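Local coordinates for protein flavoredoxin (Methanosarcina acetivorans, PDB 3BNK) that binds flavin mononucleotide as a cofactor and probably serves in electron transport, as a member of the flavoredoxin family, at residues 115-120 and 138-143. Numbering follows the deposited sequence.
Sequences LNLECR and IAAYSE
A classic beta bulge interrupts the antiparallel hairpin of strands 115-126 and 130-142 in this flavin reductase-like domain, and it illustrates how one extra residue can be absorbed without breaking a ladder. Ile138 and Ala139 both face Glu118: Glu118 O accepts Ile138 N at 3.0 Å, nearly along the C=O axis, and Ala139 N only weakly at 3.5 Å. Regular pairing then resumes, with Glu118 N giving to Ala139 O at 2.8 Å and Asn116 bonded in both directions to Tyr141.

On the face shared by Asn116, Glu118, Ala139 and Tyr141, the extended Glu118 chain, CG anti to the backbone N (chi1 -178°), crosses the Tyr141 side chain obliquely and brings OE1 to 3.4 Å from Ala139 CB. At the edge of the Tyr141 ring and in its plane, Glu118 OE1 accepts the Tyr141 OH at 2.9 Å, the hydroxyl standing 29° out of the carboxylate plane. An alanine here in place of Tyr141 would remove the hydroxyl and the ring, and would probably leave the Glu118 carboxylate less firmly oriented. On the other face Leu117 CD2 meets Ala140 CB at 3.8 Å. At the bulge itself, Ile138 sets CG1 in the crowded position between N and the carbonyl carbon (chi1 69°), so that its CD1 ends 3.7 Å from Glu118 OE1.

Beyond them, Leu104 N hydrogen-bonds to Glu118 OE2, while Met109 packs on both Glu118 and Tyr141. A strand of the second subunit pairs with 140-142 and carries the sheet across the interface. Asn116 hydrogen-bonds through ND2 to Asn70 OD1 and through OD1 to Lys4 NZ of that subunit.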
ATOM      1  N   LEU B 115       1.520  -1.271 -16.411  1.00 17.66           N
ATOM      2  CA  LEU B 115       0.317  -1.934 -15.913  1.00 17.15           C
ATOM      3  C   LEU B 115      -0.732  -0.868 -15.608  1.00 16.72           C
ATOM      4  O   LEU B 115      -0.431   0.152 -14.969  1.00 15.96           O
ATOM      5  CB  LEU B 115       0.632  -2.770 -14.654  1.00 17.32           C
ATOM      6  CG  LEU B 115      -0.498  -3.462 -13.864  1.00 17.42           C
ATOM      7  CD1 LEU B 115      -1.130  -4.676 -14.611  1.00 17.82           C
ATOM      8  CD2 LEU B 115       0.002  -3.899 -12.510  1.00 17.08           C
ATOM      9  N   ASN B 116      -1.952  -1.108 -16.086  1.00 16.24           N
ATOM     10  CA  ASN B 116      -3.089  -0.198 -15.862  1.00 16.28           C
ATOM     11  C   ASN B 116      -4.296  -0.942 -15.303  1.00 16.27           C
ATOM     12  O   ASN B 116      -4.754  -1.921 -15.893  1.00 16.31           O
ATOM     13  CB  ASN B 116      -3.506   0.522 -17.160  1.00 15.94           C
ATOM     14  CG  ASN B 116      -2.336   0.831 -18.070  1.00 15.92           C
ATOM     15  OD1 ASN B 116      -1.965   0.014 -18.921  1.00 16.88           O
ATOM     16  ND2 ASN B 116      -1.767   2.028 -17.925  1.00 14.60           N
ATOM     17  N   LEU B 117      -4.785  -0.478 -14.156  1.00 16.73           N
ATOM     18  CA  LEU B 117      -5.971  -1.042 -13.522  1.00 17.04           C
ATOM     19  C   LEU B 117      -7.134  -0.069 -13.668  1.00 17.07           C
ATOM     20  O   LEU B 117      -7.090   1.038 -13.149  1.00 16.53           O
ATOM     21  CB  LEU B 117      -5.706  -1.378 -12.044  1.00 17.36           C
ATOM     22  CG  LEU B 117      -4.417  -2.140 -11.694  1.00 17.93           C
ATOM     23  CD1 LEU B 117      -4.319  -2.426 -10.190  1.00 17.22           C
ATOM     24  CD2 LEU B 117      -4.225  -3.455 -12.523  1.00 16.92           C
ATOM     25  N   GLU B 118      -8.163  -0.498 -14.396  1.00 17.27           N
ATOM     26  CA  GLU B 118      -9.330   0.318 -14.694  1.00 17.52           C
ATOM     27  C   GLU B 118     -10.405   0.009 -13.649  1.00 17.87           C
ATOM     28  O   GLU B 118     -10.846  -1.128 -13.534  1.00 18.14           O
ATOM     29  CB  GLU B 118      -9.810   0.020 -16.121  1.00 16.92           C
ATOM     30  CG  GLU B 118     -11.000   0.835 -16.618  1.00 17.61           C
ATOM     31  CD  GLU B 118     -11.459   0.409 -18.026  1.00 17.25           C
ATOM     32  OE1 GLU B 118     -11.156  -0.733 -18.449  1.00 15.47           O
ATOM     33  OE2 GLU B 118     -12.123   1.226 -18.704  1.00 16.86           O
ATOM     34  N   CYS B 119     -10.811   1.020 -12.880  1.00 17.85           N
ATOM     35  CA  CYS B 119     -11.592   0.760 -11.670  1.00 17.95           C
ATOM     36  C   CYS B 119     -12.935   1.457 -11.609  1.00 18.55           C
ATOM     37  O   CYS B 119     -13.064   2.632 -11.973  1.00 18.49           O
ATOM     38  CB  CYS B 119     -10.781   1.083 -10.406  1.00 17.10           C
ATOM     39  SG  CYS B 119      -9.166   0.282 -10.386  1.00 16.48           S
ATOM     40  N   ARG B 120     -13.932   0.712 -11.138  1.00 18.94           N
ATOM     41  CA  ARG B 120     -15.261   1.272 -10.954  1.00 19.92           C
ATOM     42  C   ARG B 120     -15.519   1.590  -9.500  1.00 19.34           C
ATOM     43  O   ARG B 120     -15.426   0.716  -8.648  1.00 19.88           O
ATOM     44  CB  ARG B 120     -16.340   0.325 -11.476  1.00 20.09           C
ATOM     45  CG  ARG B 120     -17.598   1.090 -11.835  1.00 21.80           C
ATOM     46  CD  ARG B 120     -18.837   0.443 -11.332  1.00 23.83           C
ATOM     47  NE  ARG B 120     -19.173  -0.783 -12.037  1.00 26.69           N
ATOM     48  CZ  ARG B 120     -19.258  -1.972 -11.453  1.00 27.27           C
ATOM     49  NH1 ARG B 120     -19.022  -2.101 -10.146  1.00 28.87           N
ATOM     50  NH2 ARG B 120     -19.578  -3.033 -12.173  1.00 26.02           N
ATOM     51  N   ILE B 138     -12.140  -3.702 -12.790  1.00 20.00           N
ATOM     52  CA  ILE B 138     -13.014  -4.323 -13.767  1.00 21.08           C
ATOM     53  C   ILE B 138     -12.219  -4.823 -14.964  1.00 20.97           C
ATOM     54  O   ILE B 138     -12.574  -5.837 -15.563  1.00 21.06           O
ATOM     55  CB  ILE B 138     -14.197  -3.411 -14.178  1.00 21.59           C
ATOM     56  CG1 ILE B 138     -13.711  -2.211 -14.980  1.00 23.35           C
ATOM     57  CG2 ILE B 138     -15.043  -3.013 -12.944  1.00 21.65           C
ATOM     58  CD1 ILE B 138     -13.810  -2.402 -16.516  1.00 25.57           C
ATOM     59  N   ALA B 139     -11.134  -4.124 -15.290  1.00 20.44           N
ATOM     60  CA  ALA B 139     -10.212  -4.582 -16.327  1.00 20.39           C
ATOM     61  C   ALA B 139      -8.785  -4.208 -15.962  1.00 20.48           C
ATOM     62  O   ALA B 139      -8.538  -3.154 -15.355  1.00 20.21           O
ATOM     63  CB  ALA B 139     -10.595  -4.017 -17.704  1.00 19.83           C
ATOM     64  N   ALA B 140      -7.867  -5.102 -16.314  1.00 20.45           N
ATOM     65  CA  ALA B 140      -6.443  -4.892 -16.130  1.00 21.00           C
ATOM     66  C   ALA B 140      -5.718  -5.112 -17.441  1.00 21.30           C
ATOM     67  O   ALA B 140      -6.017  -6.060 -18.176  1.00 20.94           O
ATOM     68  CB  ALA B 140      -5.894  -5.811 -15.047  1.00 20.91           C
ATOM     69  N   TYR B 141      -4.772  -4.218 -17.723  1.00 21.75           N
ATOM     70  CA  TYR B 141      -4.014  -4.208 -18.972  1.00 22.51           C
ATOM     71  C   TYR B 141      -2.512  -4.216 -18.708  1.00 22.91           C
ATOM     72  O   TYR B 141      -2.007  -3.467 -17.870  1.00 21.95           O
ATOM     73  CB  TYR B 141      -4.359  -2.963 -19.808  1.00 22.74           C
ATOM     74  CG  TYR B 141      -5.841  -2.734 -20.039  1.00 23.74           C
ATOM     75  CD1 TYR B 141      -6.624  -2.083 -19.086  1.00 24.17           C
ATOM     76  CD2 TYR B 141      -6.459  -3.171 -21.219  1.00 25.44           C
ATOM     77  CE1 TYR B 141      -7.993  -1.875 -19.290  1.00 23.15           C
ATOM     78  CE2 TYR B 141      -7.822  -2.958 -21.442  1.00 24.90           C
ATOM     79  CZ  TYR B 141      -8.581  -2.315 -20.470  1.00 24.83           C
ATOM     80  OH  TYR B 141      -9.924  -2.106 -20.683  1.00 23.71           O
ATOM     81  N   SER B 142      -1.803  -5.062 -19.438  1.00 23.97           N
ATOM     82  CA  SER B 142      -0.360  -4.934 -19.539  1.00 25.27           C
ATOM     83  C   SER B 142       0.089  -5.224 -20.969  1.00 26.40           C
ATOM     84  O   SER B 142      -0.674  -5.047 -21.921  1.00 26.32           O
ATOM     85  CB  SER B 142       0.348  -5.850 -18.534  1.00 25.35           C
ATOM     86  OG  SER B 142       1.731  -5.546 -18.466  1.00 25.32           O
ATOM     87  N   GLU B 143       1.346  -5.632 -21.114  1.00 27.84           N
ATOM     88  CA  GLU B 143       1.912  -6.017 -22.408  1.00 29.06           C
ATOM     89  C   GLU B 143       2.712  -7.301 -22.186  1.00 29.47           C
ATOM     90  O   GLU B 143       3.135  -7.592 -21.060  1.00 28.92           O
ATOM     91  CB  GLU B 143       2.809  -4.905 -22.957  1.00 29.15           C
ATOM     92  CG  GLU B 143       2.206  -3.512 -22.857  1.00 31.36           C
ATOM     93  CD  GLU B 143       3.126  -2.426 -23.342  1.00 33.48           C
ATOM     94  OE1 GLU B 143       4.098  -2.737 -24.065  1.00 33.92           O
ATOM     95  OE2 GLU B 143       2.871  -1.248 -22.996  1.00 35.89           O
TER